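Local coordinates for post-proline cleaving enzyme (Rickettsia typhi, PDB 4HVT), which probably acts as a serine endopeptidase of the prolyl oligopeptidase family, cutting peptides on the carboxyl side of proline, at residues Pro141-Ile146 against Phe158-Leu163; Ile596-Phe601 against Gly612-Pro617. All coordinates share one frame; numbering follows the deposited sequence.

Interaction 1: residues Pro141-Ile146 against Phe158-Leu163; sequences PNRYLI and FREWDL
Tyr144 and Trp161 sit opposite each other in a beta hairpin, where strands 143-150 and 155-162 run antiparallel inside one blade of the N-terminal beta-propeller. The backbone ladder comes first. Tyr144 and Trp161 form a hydrogen-bonded pair, with Tyr144 N to Trp161 O at 2.9 Å, and Ile146 with Arg159 makes the next one. Beyond the last bridge, Leu163 N still reaches Asn142 O at 2.8 Å, carrying the pairing one step past the strand ends.

Most of the apolar contacts lie on the face bearing Tyr144, Ile146 and Trp161. The tyrosine and indole lie side by side and point the same way, Tyr144 CD1 coming to the indole edge 4.0 Å from Trp161 CE3. Ile146 CG1 packs closer, 3.6 Å from Trp161 CB. Trp97 meets both aromatic rings edge-to-face, and Ile116 of strand 113-117, in the adjacent sheet, touches Ile146 and Trp161.

The other face carries a salt-bridge network beside the buried Leu145. A bend at chi2 (-63°) places Arg143 CD 3.4 Å from both Asp162 OD2 and Glu160 OE2. Glu160 OE2 receives NH1 of Arg143 from above the carboxylate plane at 2.9 Å; this glutamate also pairs with Arg223, while its OE1 accepts from Phe173 N. Through NE, Arg143 donates to the anti lone pair of Asp162 OD2 at 2.8 Å, only 1° from the guanidinium plane.

Interaction 2: residues Ile596-Phe601 against Gly612-Pro617; sequences IRYKEF and GDPEIP
Lys599 reaches across from a 3-10 turn to place its ammonium between two acidic residues of the facing loop, Asp613 and Glu615. Its CB points toward that loop, and CG passes over one face of the neighbouring Tyr598 ring, near the rim. CD passes Pro614 CD at 4.2 Å and is already close to Asp613 OD1. The bend at chi3 (-53°) sets CE 3.4 Å from Asp613 OD1. At the tip, NZ makes two salt bridges: to Asp613 OD1 at 2.7 Å, on the syn side of that carboxylate, and to Glu615 OE1 at 2.9 Å, on the anti side.

Asp613 OD1 has a second donor, the backbone N of Glu615, which approaches from the opposite face of the carboxylate plane. Two donors on one oxygen would favour the ionised carboxylate, and the backbone bond helps fix the group that the lysine meets.

Beside the charged cluster, Pro614 packs against the Ile596 carbonyl and the Tyr598 ring. Its CB lies 3.2 Å from Ile596 O, while its CG meets Tyr598 CE2 at 3.8 Å, with the proline and tyrosine side chains crossing at about a right angle. The phenol then continues to the backbone of the second loop: Tyr598 OH donates to Gly612 O at 2.7 Å, tilted 34° from the carbonyl plane. Gly612 leaves the end of helix 608-611 with positive phi, a backbone shape that suits glycine.

Both segments belong to the peptidase domain, an alpha/beta-hydrolase fold, in the connection after strand 585-589. Here the loop leading to helix 617-626 folds into a type I beta turn, Asp613 to Ile616, whose first residue also begins an Asx turn, its OD1 accepting from Glu615 N.

Overall arrangement
The two interactions lie in different domains and hold different elements; their centres are about 42 Å apart and their nearest atoms about 24 Å. Interaction 1 is repetitive: neighbouring strands of a propeller blade are joined by a backbone ladder, with a largely buried aromatic face and a face carrying a salt-bridge network. Interaction 2 has no strand pairing and buries less than half as much surface; it joins two loops flanking a short helix through side chains and backbone carbonyls, running from buried Tyr598 and Pro614 to exposed Glu615. In each, one basic residue bridges two acidic ones, but a planar guanidinium does so on one face of a sheet and a lysine ammonium between loops.

Interaction 1: residues Pro141-Ile146 against Phe158-Leu163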
ATOM      1  N   PRO A 141      -5.980 -27.848   6.908  1.00 18.04           N
ATOM      2  CA  PRO A 141      -6.114 -26.809   5.872  1.00 18.41           C
ATOM      3  C   PRO A 141      -7.521 -26.492   5.467  1.00 18.14           C
ATOM      4  O   PRO A 141      -7.697 -25.606   4.646  1.00 19.26           O
ATOM      5  CB  PRO A 141      -5.317 -27.378   4.682  1.00 18.43           C
ATOM      6  CG  PRO A 141      -5.240 -28.827   4.947  1.00 19.27           C
ATOM      7  CD  PRO A 141      -5.203 -28.992   6.425  1.00 19.32           C
ATOM      8  N   ASN A 142      -8.507 -27.180   6.001  1.00 18.86           N
ATOM      9  CA  ASN A 142      -9.894 -26.733   5.851  1.00 19.78           C
ATOM     10  C   ASN A 142     -10.211 -25.477   6.691  1.00 18.06           C
ATOM     11  O   ASN A 142     -11.224 -24.829   6.479  1.00 19.42           O
ATOM     12  CB  ASN A 142     -10.869 -27.821   6.226  1.00 22.07           C
ATOM     13  CG  ASN A 142     -10.962 -28.915   5.174  1.00 24.61           C
ATOM     14  OD1 ASN A 142     -10.665 -28.698   3.992  1.00 26.68           O
ATOM     15  ND2 ASN A 142     -11.368 -30.096   5.609  1.00 27.68           N
ATOM     16  N   ARG A 143      -9.368 -25.163   7.655  1.00 16.52           N
ATOM     17  CA  ARG A 143      -9.687 -24.052   8.559  1.00 15.36           C
ATOM     18  C   ARG A 143      -8.952 -22.806   8.114  1.00 14.13           C
ATOM     19  O   ARG A 143      -7.756 -22.849   7.843  1.00 13.84           O
ATOM     20  CB  ARG A 143      -9.352 -24.394  10.049  1.00 15.32           C
ATOM     21  CG  ARG A 143     -10.283 -25.383  10.714  1.00 16.05           C
ATOM     22  CD  ARG A 143     -11.704 -24.862  10.812  1.00 16.19           C
ATOM     23  NE  ARG A 143     -12.620 -25.897  11.277  1.00 17.39           N
ATOM     24  CZ  ARG A 143     -12.900 -26.196  12.542  1.00 18.16           C
ATOM     25  NH1 ARG A 143     -12.342 -25.554  13.542  1.00 18.16           N
ATOM     26  NH2 ARG A 143     -13.734 -27.193  12.799  1.00 20.07           N
ATOM     27  N   TYR A 144      -9.686 -21.684   8.053  1.00 13.63           N
ATOM     28  CA  TYR A 144      -9.160 -20.376   7.711  1.00 12.99           C
ATOM     29  C   TYR A 144      -9.559 -19.387   8.778  1.00 12.58           C
ATOM     30  O   TYR A 144     -10.613 -19.529   9.367  1.00 12.98           O
ATOM     31  CB  TYR A 144      -9.741 -19.875   6.372  1.00 13.35           C
ATOM     32  CG  TYR A 144      -9.203 -20.564   5.147  1.00 13.62           C
ATOM     33  CD1 TYR A 144      -9.699 -21.806   4.766  1.00 14.40           C
ATOM     34  CD2 TYR A 144      -8.204 -19.986   4.371  1.00 13.72           C
ATOM     35  CE1 TYR A 144      -9.229 -22.445   3.632  1.00 15.04           C
ATOM     36  CE2 TYR A 144      -7.741 -20.616   3.222  1.00 14.08           C
ATOM     37  CZ  TYR A 144      -8.248 -21.834   2.860  1.00 14.88           C
ATOM     38  OH  TYR A 144      -7.731 -22.445   1.733  1.00 15.07           O
ATOM     39  N   LEU A 145      -8.702 -18.419   9.073  1.00 11.71           N
ATOM     40  CA  LEU A 145      -9.108 -17.242   9.847  1.00 11.36           C
ATOM     41  C   LEU A 145      -9.361 -16.143   8.836  1.00 10.91           C
ATOM     42  O   LEU A 145      -8.459 -15.788   8.089  1.00 10.66           O
ATOM     43  CB  LEU A 145      -8.000 -16.838  10.827  1.00 11.14           C
ATOM     44  CG  LEU A 145      -7.733 -17.950  11.819  1.00 11.57           C
ATOM     45  CD1 LEU A 145      -6.367 -17.731  12.466  1.00 11.49           C
ATOM     46  CD2 LEU A 145      -8.823 -18.121  12.868  1.00 12.31           C
ATOM     47  N   ILE A 146     -10.591 -15.650   8.772  1.00 11.05           N
ATOM     48  CA  ILE A 146     -10.955 -14.624   7.811  1.00 10.93           C
ATOM     49  C   ILE A 146     -10.862 -13.270   8.474  1.00 10.84           C
ATOM     50  O   ILE A 146     -11.638 -13.010   9.369  1.00 11.38           O
ATOM     51  CB  ILE A 146     -12.394 -14.810   7.234  1.00 11.39           C
ATOM     52  CG1 ILE A 146     -12.682 -16.266   6.829  1.00 11.56           C
ATOM     53  CG2 ILE A 146     -12.649 -13.826   6.113  1.00 11.47           C
ATOM     54  CD1 ILE A 146     -11.842 -16.794   5.711  1.00 11.40           C
ATOM     55  N   PHE A 158     -11.522 -10.907  13.128  1.00 10.63           N
ATOM     56  CA  PHE A 158     -11.464 -12.076  12.257  1.00 10.59           C
ATOM     57  C   PHE A 158     -12.496 -13.047  12.731  1.00 11.32           C
ATOM     58  O   PHE A 158     -12.995 -12.935  13.838  1.00 11.25           O
ATOM     59  CB  PHE A 158     -10.094 -12.743  12.285  1.00 10.08           C
ATOM     60  CG  PHE A 158      -9.598 -13.008  13.689  1.00  9.91           C
ATOM     61  CD1 PHE A 158      -9.889 -14.219  14.312  1.00 10.28           C
ATOM     62  CD2 PHE A 158      -8.806 -12.101  14.296  1.00  9.56           C
ATOM     63  CE1 PHE A 158      -9.452 -14.445  15.616  1.00 10.35           C
ATOM     64  CE2 PHE A 158      -8.365 -12.316  15.597  1.00  9.71           C
ATOM     65  CZ  PHE A 158      -8.667 -13.515  16.235  1.00  9.92           C
ATOM     66  N   ARG A 159     -12.816 -14.029  11.887  1.00 12.05           N
ATOM     67  CA  ARG A 159     -13.682 -15.112  12.263  1.00 13.26           C
ATOM     68  C   ARG A 159     -13.160 -16.386  11.637  1.00 12.77           C
ATOM     69  O   ARG A 159     -12.760 -16.397  10.452  1.00 12.26           O
ATOM     70  CB  ARG A 159     -15.102 -14.905  11.754  1.00 15.24           C
ATOM     71  CG  ARG A 159     -15.811 -13.725  12.325  1.00 17.65           C
ATOM     72  CD  ARG A 159     -17.191 -13.640  11.697  1.00 20.06           C
ATOM     73  NE  ARG A 159     -18.049 -14.751  12.074  1.00 21.96           N
ATOM     74  CZ  ARG A 159     -19.303 -14.893  11.647  1.00 24.29           C
ATOM     75  NH1 ARG A 159     -19.821 -14.025  10.778  1.00 24.94           N
ATOM     76  NH2 ARG A 159     -20.025 -15.916  12.047  1.00 25.69           N
ATOM     77  N   GLU A 160     -13.169 -17.465  12.393  1.00 12.82           N
ATOM     78  CA  GLU A 160     -12.731 -18.771  11.869  1.00 12.84           C
ATOM     79  C   GLU A 160     -13.785 -19.406  10.965  1.00 13.24           C
ATOM     80  O   GLU A 160     -14.970 -19.321  11.239  1.00 13.73           O
ATOM     81  CB  GLU A 160     -12.463 -19.708  13.045  1.00 12.99           C
ATOM     82  CG  GLU A 160     -11.697 -20.967  12.661  1.00 12.95           C
ATOM     83  CD  GLU A 160     -11.528 -21.938  13.799  1.00 13.34           C
ATOM     84  OE1 GLU A 160     -11.969 -21.661  14.941  1.00 13.52           O
ATOM     85  OE2 GLU A 160     -10.923 -22.993  13.558  1.00 13.88           O
ATOM     86  N   TRP A 161     -13.345 -20.033   9.890  1.00 13.50           N
ATOM     87  CA  TRP A 161     -14.222 -20.460   8.821  1.00 14.23           C
ATOM     88  C   TRP A 161     -13.756 -21.822   8.312  1.00 14.65           C
ATOM     89  O   TRP A 161     -12.576 -22.115   8.326  1.00 14.20           O
ATOM     90  CB  TRP A 161     -14.202 -19.397   7.709  1.00 13.88           C
ATOM     91  CG  TRP A 161     -15.098 -19.692   6.526  1.00 14.22           C
ATOM     92  CD1 TRP A 161     -16.373 -19.242   6.339  1.00 14.67           C
ATOM     93  CD2 TRP A 161     -14.724 -20.351   5.316  1.00 14.19           C
ATOM     94  NE1 TRP A 161     -16.844 -19.656   5.112  1.00 15.28           N
ATOM     95  CE2 TRP A 161     -15.846 -20.314   4.455  1.00 14.64           C
ATOM     96  CE3 TRP A 161     -13.566 -20.974   4.885  1.00 13.71           C
ATOM     97  CZ2 TRP A 161     -15.842 -20.898   3.175  1.00 14.98           C
ATOM     98  CZ3 TRP A 161     -13.553 -21.588   3.613  1.00 14.07           C
ATOM     99  CH2 TRP A 161     -14.682 -21.511   2.775  1.00 14.53           C
ATOM    100  N   ASP A 162     -14.701 -22.674   7.935  1.00 16.16           N
ATOM    101  CA  ASP A 162     -14.378 -24.036   7.526  1.00 17.61           C
ATOM    102  C   ASP A 162     -14.781 -24.357   6.052  1.00 18.08           C
ATOM    103  O   ASP A 162     -15.931 -24.214   5.659  1.00 18.63           O
ATOM    104  CB  ASP A 162     -15.014 -25.034   8.444  1.00 18.98           C
ATOM    105  CG  ASP A 162     -14.508 -26.455   8.185  1.00 20.61           C
ATOM    106  OD1 ASP A 162     -15.064 -27.096   7.272  1.00 21.78           O
ATOM    107  OD2 ASP A 162     -13.558 -26.938   8.883  1.00 21.43           O
ATOM    108  N   LEU A 163     -13.815 -24.821   5.293  1.00 18.94           N
ATOM    109  CA  LEU A 163     -13.981 -25.073   3.824  1.00 20.79           C
ATOM    110  C   LEU A 163     -14.915 -26.238   3.501  1.00 23.20           C
ATOM    111  O   LEU A 163     -15.660 -26.169   2.498  1.00 23.50           O
ATOM    112  CB  LEU A 163     -12.612 -25.305   3.177  1.00 20.74           C
ATOM    113  CG  LEU A 163     -12.536 -25.594   1.673  1.00 21.24           C
ATOM    114  CD1 LEU A 163     -13.120 -24.416   0.925  1.00 21.12           C
ATOM    115  CD2 LEU A 163     -11.089 -25.837   1.291  1.00 21.37           C
TER
HETATM  116  O   HOH W   1     -15.597 -28.509  11.067  1.00 34.56           O

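Interaction 2: residues Ile596-Phe601 against Gly612-Pro617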
ATOM      1  N   ILE A 596       2.502  20.704  11.746  1.00 14.41           N
ATOM      2  CA  ILE A 596       2.768  21.114  13.124  0.50 14.68           C
ATOM      3  C   ILE A 596       2.094  20.170  14.145  1.00 14.43           C
ATOM      4  O   ILE A 596       2.698  19.820  15.186  1.00 14.30           O
ATOM      5  CB  ILE A 596       2.379  22.585  13.374  0.50 15.35           C
ATOM      6  CG1 ILE A 596       3.064  23.500  12.351  0.50 15.57           C
ATOM      7  CG2 ILE A 596       2.793  22.984  14.779  0.50 15.62           C
ATOM      8  CD1 ILE A 596       3.036  24.985  12.731  0.50 16.27           C
ATOM      9  N   ARG A 597       0.852  19.765  13.847  1.00 14.59           N
ATOM     10  CA  ARG A 597      -0.004  19.050  14.793  1.00 14.56           C
ATOM     11  C   ARG A 597      -0.207  17.577  14.451  1.00 13.53           C
ATOM     12  O   ARG A 597      -0.976  16.912  15.120  1.00 12.77           O
ATOM     13  CB  ARG A 597      -1.393  19.727  14.859  1.00 15.62           C
ATOM     14  CG  ARG A 597      -1.294  21.182  15.326  1.00 16.97           C
ATOM     15  CD  ARG A 597      -2.636  21.779  15.756  1.00 18.52           C
ATOM     16  NE  ARG A 597      -3.347  21.018  16.744  1.00 19.11           N
ATOM     17  CZ  ARG A 597      -4.668  21.033  16.953  1.00 20.19           C
ATOM     18  NH1 ARG A 597      -5.459  21.828  16.272  1.00 21.01           N
ATOM     19  NH2 ARG A 597      -5.192  20.255  17.889  1.00 20.64           N
ATOM     20  N   TYR A 598       0.516  17.079  13.460  1.00 13.18           N
ATOM     21  CA  TYR A 598       0.248  15.706  12.944  1.00 12.57           C
ATOM     22  C   TYR A 598       0.313  14.633  14.017  1.00 12.64           C
ATOM     23  O   TYR A 598      -0.414  13.645  13.931  1.00 12.31           O
ATOM     24  CB  TYR A 598       1.091  15.296  11.711  1.00 12.15           C
ATOM     25  CG  TYR A 598       2.517  14.955  11.995  1.00 11.79           C
ATOM     26  CD1 TYR A 598       2.883  13.659  12.303  1.00 11.39           C
ATOM     27  CD2 TYR A 598       3.495  15.923  11.915  1.00 11.90           C
ATOM     28  CE1 TYR A 598       4.184  13.342  12.563  1.00 11.33           C
ATOM     29  CE2 TYR A 598       4.812  15.629  12.151  1.00 12.05           C
ATOM     30  CZ  TYR A 598       5.164  14.306  12.463  1.00 11.60           C
ATOM     31  OH  TYR A 598       6.454  13.939  12.712  1.00 11.91           O
ATOM     32  N   LYS A 599       1.141  14.832  15.056  1.00 13.18           N
ATOM     33  CA  LYS A 599       1.255  13.796  16.081  1.00 13.60           C
ATOM     34  C   LYS A 599      -0.040  13.614  16.885  1.00 14.27           C
ATOM     35  O   LYS A 599      -0.215  12.570  17.514  1.00 14.07           O
ATOM     36  CB  LYS A 599       2.399  14.057  17.084  1.00 13.88           C
ATOM     37  CG  LYS A 599       3.793  14.103  16.467  1.00 14.11           C
ATOM     38  CD  LYS A 599       4.946  14.274  17.456  1.00 14.35           C
ATOM     39  CE  LYS A 599       4.841  15.467  18.433  1.00 15.56           C
ATOM     40  NZ  LYS A 599       5.989  15.499  19.400  1.00 15.90           N
ATOM     41  N   GLU A 600      -0.886  14.641  16.913  1.00 14.57           N
ATOM     42  CA  GLU A 600      -2.109  14.622  17.694  1.00 15.52           C
ATOM     43  C   GLU A 600      -3.245  13.846  17.059  1.00 15.40           C
ATOM     44  O   GLU A 600      -4.254  13.684  17.692  1.00 16.55           O
ATOM     45  CB  GLU A 600      -2.575  16.061  17.941  1.00 17.43           C
ATOM     46  CG  GLU A 600      -1.601  16.908  18.723  1.00 18.69           C
ATOM     47  CD  GLU A 600      -2.126  18.336  18.803  1.00 20.69           C
ATOM     48  OE1 GLU A 600      -3.232  18.515  19.382  1.00 23.61           O
ATOM     49  OE2 GLU A 600      -1.448  19.277  18.312  1.00 21.26           O
ATOM     50  N   PHE A 601      -3.090  13.386  15.814  1.00 14.33           N
ATOM     51  CA  PHE A 601      -4.214  12.866  15.036  1.00 14.04           C
ATOM     52  C   PHE A 601      -3.886  11.486  14.482  1.00 13.43           C
ATOM     53  O   PHE A 601      -2.787  11.275  13.926  1.00 13.04           O
ATOM     54  CB  PHE A 601      -4.557  13.806  13.878  1.00 14.19           C
ATOM     55  CG  PHE A 601      -5.095  15.135  14.350  1.00 14.73           C
ATOM     56  CD1 PHE A 601      -6.424  15.256  14.733  1.00 15.21           C
ATOM     57  CD2 PHE A 601      -4.276  16.231  14.444  1.00 15.03           C
ATOM     58  CE1 PHE A 601      -6.912  16.469  15.193  1.00 15.84           C
ATOM     59  CE2 PHE A 601      -4.735  17.442  14.964  1.00 15.68           C
ATOM     60  CZ  PHE A 601      -6.068  17.572  15.305  1.00 15.98           C
ATOM     61  N   GLY A 612      10.273  14.593  10.990  1.00 12.27           N
ATOM     62  CA  GLY A 612      10.839  15.399  12.109  1.00 12.69           C
ATOM     63  C   GLY A 612       9.772  15.665  13.143  1.00 12.78           C
ATOM     64  O   GLY A 612       8.579  15.567  12.860  1.00 12.75           O
ATOM     65  N   ASP A 613      10.221  16.008  14.352  1.00 13.13           N
ATOM     66  CA  ASP A 613       9.376  16.268  15.499  1.00 13.54           C
ATOM     67  C   ASP A 613       9.028  17.773  15.621  1.00 13.97           C
ATOM     68  O   ASP A 613       9.881  18.559  15.960  1.00 14.43           O
ATOM     69  CB  ASP A 613      10.072  15.771  16.750  1.00 13.81           C
ATOM     70  CG  ASP A 613       9.192  15.765  17.930  1.00 14.51           C
ATOM     71  OD1 ASP A 613       8.112  16.402  17.927  1.00 15.27           O
ATOM     72  OD2 ASP A 613       9.554  15.095  18.897  1.00 15.50           O
ATOM     73  N   PRO A 614       7.774  18.147  15.358  1.00 14.29           N
ATOM     74  CA  PRO A 614       7.405  19.577  15.545  1.00 14.95           C
ATOM     75  C   PRO A 614       7.607  20.177  16.935  1.00 15.43           C
ATOM     76  O   PRO A 614       7.491  21.425  17.067  1.00 15.59           O
ATOM     77  CB  PRO A 614       5.908  19.619  15.152  1.00 15.07           C
ATOM     78  CG  PRO A 614       5.474  18.233  14.779  1.00 14.42           C
ATOM     79  CD  PRO A 614       6.610  17.282  15.044  1.00 13.85           C
ATOM     80  N   GLU A 615       7.901  19.367  17.948  1.00 15.30           N
ATOM     81  CA  GLU A 615       8.201  19.894  19.252  1.00 16.39           C
ATOM     82  C   GLU A 615       9.731  20.000  19.507  1.00 15.94           C
ATOM     83  O   GLU A 615      10.146  20.305  20.599  1.00 16.48           O
ATOM     84  CB  GLU A 615       7.466  19.086  20.328  1.00 17.20           C
ATOM     85  CG  GLU A 615       5.956  19.262  20.219  1.00 18.46           C
ATOM     86  CD  GLU A 615       5.181  18.570  21.316  1.00 20.05           C
ATOM     87  OE1 GLU A 615       5.404  17.373  21.517  1.00 20.92           O
ATOM     88  OE2 GLU A 615       4.408  19.258  22.043  1.00 21.42           O
ATOM     89  N   ILE A 616      10.553  19.695  18.482  1.00 14.83           N
ATOM     90  CA  ILE A 616      11.987  19.989  18.536  1.00 14.89           C
ATOM     91  C   ILE A 616      12.177  21.282  17.700  1.00 14.92           C
ATOM     92  O   ILE A 616      11.856  21.301  16.527  1.00 14.32           O
ATOM     93  CB  ILE A 616      12.917  18.862  17.991  1.00 14.76           C
ATOM     94  CG1 ILE A 616      12.797  17.643  18.910  1.00 14.61           C
ATOM     95  CG2 ILE A 616      14.367  19.395  18.081  1.00 15.47           C
ATOM     96  CD1 ILE A 616      13.479  16.379  18.414  1.00 14.18           C
ATOM     97  N   PRO A 617      12.652  22.365  18.326  1.00 15.24           N
ATOM     98  CA  PRO A 617      12.742  23.651  17.623  1.00 15.80           C
ATOM     99  C   PRO A 617      13.332  23.571  16.207  1.00 15.84           C
ATOM    100  O   PRO A 617      12.784  24.169  15.272  1.00 15.77           O
ATOM    101  CB  PRO A 617      13.616  24.493  18.540  1.00 16.54           C
ATOM    102  CG  PRO A 617      13.402  23.975  19.887  1.00 16.33           C
ATOM    103  CD  PRO A 617      13.082  22.494  19.730  1.00 15.51           C
TER